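Local coordinates for protein beta-1,4-galactanase (Thielavia heterothallica, PDB 1HJS) that hydrolyses the beta-1,4-galactosidic linkages of type I arabinogalactans, acting as a family 53 glycoside hydrolase with a TIM-barrel fold, at residues 35-41 with 326-330; 270-274 with 322-326. All coordinates share one frame; numbering follows the deposited sequence.

Interaction 1 of 2, residues 35-41 with 326-330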
loop_
_atom_site.group_PDB
_atom_site.type_symbol
_atom_site.label_atom_id
_atom_site.label_comp_id
_atom_site.label_asym_id
_atom_site.label_seq_id
_atom_site.Cartn_x
_atom_site.Cartn_y
_atom_site.Cartn_z
ATOM N N ILE A 35 16.149 -4.966 -10.817
ATOM C CA ILE A 35 15.244 -5.401 -11.876
ATOM C C ILE A 35 14.066 -4.425 -11.906
ATOM O O ILE A 35 13.660 -3.959 -12.967
ATOM C CB ILE A 35 14.714 -6.825 -11.605
ATOM C CG1 ILE A 35 15.868 -7.829 -11.679
ATOM C CG2 ILE A 35 13.629 -7.180 -12.618
ATOM C CD1 ILE A 35 15.480 -9.252 -11.317
ATOM N N LEU A 36 13.526 -4.113 -10.730
ATOM C CA LEU A 36 12.400 -3.184 -10.640
ATOM C C LEU A 36 12.774 -1.815 -11.201
ATOM O O LEU A 36 12.032 -1.237 -12.000
ATOM C CB LEU A 36 11.948 -3.041 -9.185
ATOM C CG LEU A 36 11.376 -4.301 -8.525
ATOM C CD1 LEU A 36 11.148 -4.044 -7.038
ATOM C CD2 LEU A 36 10.067 -4.695 -9.219
ATOM N N ALA A 37 13.932 -1.304 -10.792
ATOM C CA ALA A 37 14.392 -0.005 -11.262
ATOM C C ALA A 37 14.563 0.003 -12.779
ATOM O O ALA A 37 14.197 0.970 -13.444
ATOM C CB ALA A 37 15.715 0.360 -10.586
ATOM N N ALA A 38 15.111 -1.080 -13.319
ATOM C CA ALA A 38 15.339 -1.181 -14.758
ATOM C C ALA A 38 14.032 -1.184 -15.538
ATOM O O ALA A 38 14.001 -0.795 -16.707
ATOM C CB ALA A 38 16.140 -2.443 -15.075
ATOM N N ASN A 39 12.952 -1.613 -14.891
ATOM C CA ASN A 39 11.657 -1.653 -15.557
ATOM C C ASN A 39 10.748 -0.450 -15.304
ATOM O O ASN A 39 9.542 -0.515 -15.555
ATOM C CB ASN A 39 10.923 -2.948 -15.205
ATOM C CG ASN A 39 11.509 -4.155 -15.912
ATOM O OD1 ASN A 39 12.513 -4.727 -15.475
ATOM N ND2 ASN A 39 10.895 -4.539 -17.021
ATOM N N GLY A 40 11.322 0.645 -14.810
ATOM C CA GLY A 40 10.536 1.849 -14.593
ATOM C C GLY A 40 10.034 2.152 -13.193
ATOM O O GLY A 40 9.546 3.248 -12.943
ATOM N N VAL A 41 10.135 1.195 -12.282
ATOM C CA VAL A 41 9.673 1.420 -10.917
ATOM C C VAL A 41 10.550 2.485 -10.258
ATOM O O VAL A 41 11.775 2.450 -10.393
ATOM C CB VAL A 41 9.743 0.119 -10.089
ATOM C CG1 VAL A 41 9.351 0.396 -8.636
ATOM C CG2 VAL A 41 8.808 -0.933 -10.691
ATOM N N LEU A 326 6.274 -6.500 -16.594
ATOM C CA LEU A 326 6.963 -5.630 -15.643
ATOM C C LEU A 326 7.422 -4.306 -16.258
ATOM O O LEU A 326 7.564 -3.305 -15.554
ATOM C CB LEU A 326 8.164 -6.368 -15.029
ATOM C CG LEU A 326 8.693 -5.821 -13.694
ATOM C CD1 LEU A 326 7.611 -5.908 -12.618
ATOM C CD2 LEU A 326 9.927 -6.592 -13.280
ATOM N N SER A 327 7.648 -4.293 -17.569
ATOM C CA SER A 327 8.097 -3.073 -18.234
ATOM C C SER A 327 7.006 -2.008 -18.329
ATOM O O SER A 327 7.263 -0.892 -18.778
ATOM C CB SER A 327 8.613 -3.392 -19.641
ATOM O OG SER A 327 7.565 -3.875 -20.465
ATOM N N VAL A 328 5.791 -2.353 -17.911
ATOM C CA VAL A 328 4.680 -1.409 -17.964
ATOM C C VAL A 328 5.003 -0.138 -17.181
ATOM O O VAL A 328 4.544 0.952 -17.522
ATOM C CB VAL A 328 3.378 -2.039 -17.397
ATOM C CG1 VAL A 328 3.508 -2.270 -15.899
ATOM C CG2 VAL A 328 2.186 -1.139 -17.706
ATOM N N PHE A 329 5.813 -0.275 -16.138
ATOM C CA PHE A 329 6.176 0.875 -15.318
ATOM C C PHE A 329 7.023 1.904 -16.058
ATOM O O PHE A 329 7.271 3.002 -15.555
ATOM C CB PHE A 329 6.866 0.389 -14.046
ATOM C CG PHE A 329 5.962 -0.418 -13.162
ATOM C CD1 PHE A 329 4.956 0.207 -12.423
ATOM C CD2 PHE A 329 6.065 -1.801 -13.119
ATOM C CE1 PHE A 329 4.066 -0.541 -11.656
ATOM C CE2 PHE A 329 5.181 -2.559 -12.359
ATOM C CZ PHE A 329 4.177 -1.925 -11.625
ATOM N N GLN A 330 7.451 1.550 -17.265
ATOM C CA GLN A 330 8.240 2.457 -18.091
ATOM C C GLN A 330 7.312 3.303 -18.959
ATOM O O GLN A 330 7.756 4.245 -19.613
ATOM C CB GLN A 330 9.162 1.666 -19.025
ATOM C CG GLN A 330 10.338 0.981 -18.355
ATOM C CD GLN A 330 11.151 0.146 -19.328
ATOM O OE1 GLN A 330 12.276 -0.263 -19.028
ATOM N NE2 GLN A 330 10.584 -0.122 -20.497
#
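The Schellman motif that ends helix 32-38 is where this contact sits: its C-prime residue, Gly40, lies against the backbone of Phe329 and Gln330 in the 3-10 segment near the C terminus of the barrel chain. Gly40 has a positive phi of 99°, with Val41 N bonded to Leu36 O and Gly40 N to Ala37 O. Its CA comes 3.6 Å from Phe329 O in a C-H...O contact, and any CB here would run into Phe329 C and Gln330 N. One residue earlier, Asn39 brings its carbonyl up against two side-chain stems, with Asn39 O 3.2 Å from Phe329 CB and 3.3 Å from Gln330 CG. The Asn39 side chain crosses Leu326 at roughly a right angle; its CB is 3.4 Å from Leu326 O, and its amide carbon CG rests 3.9 Å from Leu326 CD2. That methyl also meets Ile35 CG2 at 3.8 Å. Leu326 reaches this place because its CG swings to the far side from the backbone N (chi1 -159°). Deeper in, Val41 CG2 sits over one face of the Phe329 ring, 4.1 Å from the centroid, in a CH-pi contact, and Val7 of strand 4-8 touches both side chains. With the amide of Asn39 cut back to an alanine, Leu326 and Ser327 would probably lose the group lying against them, opening a gap beside the Leu326 CD2 methyl. The join described here rests on apolar side chains, Val41 and Phe329 meeting against Val7, and on the glycine backbone fitted against Phe329 and Gln330.

Interaction 2 of 2, residues 270-274 with 322-326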
loop_
_atom_site.group_PDB
_atom_site.type_symbol
_atom_site.label_atom_id
_atom_site.label_comp_id
_atom_site.label_asym_id
_atom_site.label_seq_id
_atom_site.Cartn_x
_atom_site.Cartn_y
_atom_site.Cartn_z
ATOM N N PRO A 270 0.222 -11.866 -19.239
ATOM C CA PRO A 270 1.095 -10.713 -18.994
ATOM C C PRO A 270 0.618 -9.512 -19.806
ATOM O O PRO A 270 0.650 -8.376 -19.333
ATOM C CB PRO A 270 2.463 -11.217 -19.443
ATOM C CG PRO A 270 2.400 -12.675 -19.080
ATOM C CD PRO A 270 1.016 -13.063 -19.570
ATOM N N GLU A 271 0.175 -9.772 -21.034
ATOM C CA GLU A 271 -0.319 -8.710 -21.905
ATOM C C GLU A 271 -1.529 -8.054 -21.241
ATOM O O GLU A 271 -1.676 -6.828 -21.252
ATOM C CB GLU A 271 -0.730 -9.283 -23.267
ATOM C CG GLU A 271 0.417 -9.806 -24.137
ATOM C CD GLU A 271 1.131 -11.020 -23.555
ATOM O OE1 GLU A 271 0.460 -11.905 -22.984
ATOM O OE2 GLU A 271 2.372 -11.099 -23.691
ATOM N N GLY A 272 -2.396 -8.886 -20.671
ATOM C CA GLY A 272 -3.578 -8.386 -19.992
ATOM C C GLY A 272 -3.194 -7.542 -18.788
ATOM O O GLY A 272 -3.825 -6.517 -18.519
ATOM N N GLN A 273 -2.165 -7.971 -18.057
ATOM C CA GLN A 273 -1.706 -7.216 -16.894
ATOM C C GLN A 273 -1.267 -5.815 -17.291
ATOM O O GLN A 273 -1.590 -4.842 -16.611
ATOM C CB GLN A 273 -0.515 -7.896 -16.215
ATOM C CG GLN A 273 -0.811 -9.183 -15.497
ATOM C CD GLN A 273 0.391 -9.657 -14.698
ATOM O OE1 GLN A 273 1.521 -9.635 -15.191
ATOM N NE2 GLN A 273 0.156 -10.087 -13.465
ATOM N N THR A 274 -0.515 -5.710 -18.385
ATOM C CA THR A 274 -0.034 -4.402 -18.816
ATOM C C THR A 274 -1.200 -3.492 -19.173
ATOM O O THR A 274 -1.167 -2.299 -18.881
ATOM C CB THR A 274 0.925 -4.497 -20.030
ATOM O OG1 THR A 274 0.186 -4.843 -21.203
ATOM C CG2 THR A 274 1.987 -5.551 -19.783
ATOM N N ALA A 322 11.435 -12.067 -14.280
ATOM C CA ALA A 322 10.458 -11.023 -14.545
ATOM C C ALA A 322 9.748 -11.284 -15.868
ATOM O O ALA A 322 10.383 -11.624 -16.869
ATOM C CB ALA A 322 11.145 -9.664 -14.580
ATOM N N LEU A 323 8.428 -11.131 -15.865
ATOM C CA LEU A 323 7.646 -11.330 -17.075
ATOM C C LEU A 323 7.668 -10.040 -17.888
ATOM O O LEU A 323 8.072 -8.986 -17.393
ATOM C CB LEU A 323 6.205 -11.709 -16.724
ATOM C CG LEU A 323 6.044 -12.996 -15.910
ATOM C CD1 LEU A 323 4.574 -13.265 -15.655
ATOM C CD2 LEU A 323 6.680 -14.165 -16.669
ATOM N N SER A 324 7.228 -10.127 -19.137
ATOM C CA SER A 324 7.207 -8.974 -20.030
ATOM C C SER A 324 6.344 -7.823 -19.514
ATOM O O SER A 324 6.555 -6.668 -19.883
ATOM C CB SER A 324 6.700 -9.402 -21.408
ATOM O OG SER A 324 5.384 -9.917 -21.311
ATOM N N SER A 325 5.372 -8.135 -18.667
ATOM C CA SER A 325 4.480 -7.108 -18.140
ATOM C C SER A 325 5.151 -6.112 -17.189
ATOM O O SER A 325 4.663 -5.001 -17.009
ATOM C CB SER A 325 3.302 -7.771 -17.428
ATOM O OG SER A 325 3.770 -8.687 -16.453
ATOM N N LEU A 326 6.274 -6.500 -16.594
ATOM C CA LEU A 326 6.963 -5.630 -15.643
ATOM C C LEU A 326 7.422 -4.306 -16.258
ATOM O O LEU A 326 7.564 -3.305 -15.554
ATOM C CB LEU A 326 8.164 -6.368 -15.029
ATOM C CG LEU A 326 8.693 -5.821 -13.694
ATOM C CD1 LEU A 326 7.611 -5.908 -12.618
ATOM C CD2 LEU A 326 9.927 -6.592 -13.280
#
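The flat carboxamide of Gln273 is met end-on by Ser325, whose OG donates a hydrogen bond to OE1 over 2.7 Å. The C=O...O angle is 160°, so the hydroxyl lies nearly in line with the carbonyl. On the other branch of the amide, NE2 is bonded to the backbone carbonyls of Trp248 and Thr314, which fixes both the rotation of the group and the identity of its two ends. The Gln273 chain, extended beyond CG, carries this amide from the first turn of helix 270-285 across to the serine. Ser325 OG stands between its own backbone N and carbonyl carbon (chi1 54°), and this brings the hydroxyl up to OE1 while CB lies 3.3 Å from Pro270 O. That oxygen already accepts the helical bond from Thr274 N. Thr274 packs tightly from the same helix: its CG2 is only 3.4 Å from Ser325 CA, closer than carbons usually approach. The Thr274 hydroxyl is held within the helix, OG1 donating to Glu271 O at 2.7 Å, and this bond keeps the methyl turned to the serine. At the outer end of the contact the Pro270 ring carries the packing, with CB 3.7 Å from Ser324 OG and CG 4.1 Å from Leu323 CD1. A short hydrogen bond between buried side chains, nearly in line with the amide C=O, thus gives the join its polar specificity, while the threonine methyl packs tightly and the proline ring adds looser contact with Leu323 and Ser324.

After strand 4-8, the first of the barrel, the chain passes through helix 32-38 and its end, the N-terminal partner of interaction 1. It then runs through the next strands and helices to helix 270-285, the first partner of interaction 2, and on through strand 290-296 to the tail. There 322-326 closes a loop of 47 residues onto helix 270-285, and 326-330 closes one of 284 residues onto residues 35-41. The smaller loop nests inside the larger, and the two tail segments share Leu326, whose side chain packs in interaction 1 and points away from helix 270-285. Consecutive pieces of one tail thus bridge helices flanking the barrel's seam; Val328 CG2 lies 3.7 Å from Thr274 O.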